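Local coordinates for protein beta-catenin homolog sys-1 (Caenorhabditis elegans, PDB 3C2G) that acts as a transcriptional coregulator in the Wnt signaling asymmetry pathway, binding the TCF factor POP-1 directly and activating or repressing target genes, at residues D83-F88 / H99-M104. Sequence-based numbering, arbitrary orientation.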
# COMPACT_ATOMS: atom_id res chain seq x y z
N ASP A 83 33.60 -18.78 -4.90
CA ASP A 83 33.00 -19.24 -6.15
C ASP A 83 32.45 -20.65 -6.01
O ASP A 83 31.42 -20.98 -6.60
CB ASP A 83 33.97 -19.17 -7.32
CG ASP A 83 33.27 -19.44 -8.64
OD1 ASP A 83 32.45 -18.60 -9.08
OD2 ASP A 83 33.53 -20.51 -9.23
N ILE A 84 33.14 -21.49 -5.24
CA ILE A 84 32.61 -22.81 -4.92
C ILE A 84 31.32 -22.61 -4.13
O ILE A 84 30.27 -23.15 -4.49
CB ILE A 84 33.63 -23.65 -4.09
CG1 ILE A 84 34.78 -24.14 -4.98
CG2 ILE A 84 32.95 -24.84 -3.43
CD1 ILE A 84 36.07 -24.49 -4.21
N LEU A 85 31.40 -21.81 -3.07
CA LEU A 85 30.23 -21.55 -2.24
C LEU A 85 29.04 -21.05 -3.06
O LEU A 85 27.92 -21.52 -2.87
CB LEU A 85 30.57 -20.57 -1.12
CG LEU A 85 29.45 -20.16 -0.16
CD1 LEU A 85 28.75 -21.36 0.52
CD2 LEU A 85 30.03 -19.22 0.88
N ARG A 86 29.29 -20.10 -3.96
CA ARG A 86 28.25 -19.57 -4.82
C ARG A 86 27.58 -20.69 -5.60
O ARG A 86 26.36 -20.76 -5.69
CB ARG A 86 28.80 -18.51 -5.77
CG ARG A 86 27.75 -17.89 -6.70
CD ARG A 86 28.30 -16.73 -7.52
NE ARG A 86 29.32 -17.19 -8.46
CZ ARG A 86 29.06 -17.69 -9.66
NH1 ARG A 86 27.80 -17.79 -10.08
NH2 ARG A 86 30.06 -18.10 -10.44
N ARG A 87 28.40 -21.58 -6.16
CA ARG A 87 27.91 -22.68 -6.96
C ARG A 87 27.02 -23.64 -6.16
O ARG A 87 26.01 -24.13 -6.67
CB ARG A 87 29.07 -23.39 -7.65
CG ARG A 87 29.67 -22.52 -8.76
CD ARG A 87 30.91 -23.11 -9.41
NE ARG A 87 30.78 -23.01 -10.86
CZ ARG A 87 31.26 -22.02 -11.61
NH1 ARG A 87 31.96 -21.04 -11.06
NH2 ARG A 87 31.05 -22.03 -12.91
N PHE A 88 27.37 -23.85 -4.90
CA PHE A 88 26.55 -24.63 -3.97
C PHE A 88 25.16 -24.06 -3.75
O PHE A 88 24.25 -24.76 -3.32
CB PHE A 88 27.24 -24.72 -2.60
CG PHE A 88 28.32 -25.76 -2.52
CD1 PHE A 88 28.86 -26.32 -3.68
CD2 PHE A 88 28.81 -26.17 -1.28
CE1 PHE A 88 29.86 -27.28 -3.60
CE2 PHE A 88 29.82 -27.13 -1.19
CZ PHE A 88 30.34 -27.69 -2.35
N HIS A 99 20.48 -26.89 3.34
CA HIS A 99 20.42 -26.64 4.78
C HIS A 99 21.80 -26.66 5.44
O HIS A 99 22.02 -26.00 6.45
CB HIS A 99 19.46 -27.59 5.50
CG HIS A 99 19.74 -29.03 5.25
ND1 HIS A 99 20.32 -29.85 6.20
CD2 HIS A 99 19.55 -29.81 4.15
CE1 HIS A 99 20.47 -31.06 5.70
NE2 HIS A 99 20.01 -31.06 4.46
N GLN A 100 22.73 -27.40 4.84
CA GLN A 100 24.11 -27.43 5.33
C GLN A 100 24.80 -26.10 5.07
O GLN A 100 25.56 -25.62 5.93
CB GLN A 100 24.92 -28.58 4.70
CG GLN A 100 24.48 -29.98 5.16
CD GLN A 100 25.29 -31.09 4.52
OE1 GLN A 100 24.73 -32.01 3.93
NE2 GLN A 100 26.61 -31.01 4.63
N VAL A 101 24.53 -25.51 3.91
CA VAL A 101 24.97 -24.14 3.61
C VAL A 101 24.44 -23.16 4.66
O VAL A 101 25.22 -22.40 5.25
CB VAL A 101 24.56 -23.69 2.18
CG1 VAL A 101 24.98 -22.25 1.92
CG2 VAL A 101 25.19 -24.61 1.13
N VAL A 102 23.14 -23.20 4.91
CA VAL A 102 22.51 -22.32 5.90
C VAL A 102 23.10 -22.53 7.30
O VAL A 102 23.33 -21.55 8.03
CB VAL A 102 20.97 -22.52 5.94
CG1 VAL A 102 20.32 -21.66 7.03
CG2 VAL A 102 20.36 -22.22 4.57
N GLN A 103 23.36 -23.79 7.66
CA GLN A 103 23.89 -24.11 9.00
C GLN A 103 25.27 -23.53 9.25
O GLN A 103 25.63 -23.31 10.41
CB GLN A 103 23.90 -25.63 9.25
CG GLN A 103 22.53 -26.24 9.54
CD GLN A 103 22.52 -27.77 9.45
OE1 GLN A 103 23.52 -28.40 9.08
NE2 GLN A 103 21.38 -28.38 9.79
N MSE A 104 26.03 -23.28 8.18
CA MSE A 104 27.35 -22.65 8.29
C MSE A 104 27.26 -21.25 8.86
O MSE A 104 28.21 -20.75 9.46
CB MSE A 104 28.04 -22.58 6.93
CG MSE A 104 28.45 -23.94 6.35
SE MSE A 104 29.60 -25.01 7.56
CE MSE A 104 31.16 -23.84 7.59
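Val101 meets Leu85 and Phe88 in a small, buried, wholly apolar contact between neighbouring helices near the N-terminal end of the chain: 83-88 belongs to the long helix 71-90, and 99-104 to the short helix 98-103 that follows it. One valine does all the work on its side, and each of its branches has its own partner. CG1 faces the tip of Leu85, with Leu85 CD1 at 4.1 Å from Val101 CG1, and Val101 CG2 lies 4.3 Å from Phe88 CB. The leucine does not aim its CB straight at 99-104 and gains its reach further out: CG is anti to the backbone N (chi1 179°), which brings CD1 up to the valine. Phe88 offers the root of its side chain to Val101, while Ile84 CG2 sits over one face of the Phe88 ring, 3.9 Å from the plane and nearer the rim than the centre. The Phe88 side chain also packs on Ile54 and Leu55 of helix 47-62. The closest pair of CA atoms, Phe88 and Val101, is 7.8 Å apart, and only about 101 Å² is buried in all, so this is a light touch.

Helix 71-90 also carries a charged cluster. There Asp83 is gripped by Arg86 NH2, 2.8 Å from Asp83 OD1 on its syn side. Arg31 of helix 20-37 pairs with OD2, and Gln139 of helix 134-150 packs against Asp83 and Arg86; the arginines around Asp83 would probably favour its ionised form. Apolar side chains joining successive helices, with Ile84 carrying helix 71-90 onto helices 20-37 and 47-62, are what is expected in the armadillo domain of a beta-catenin, whose stacked helices form a right-handed superhelix.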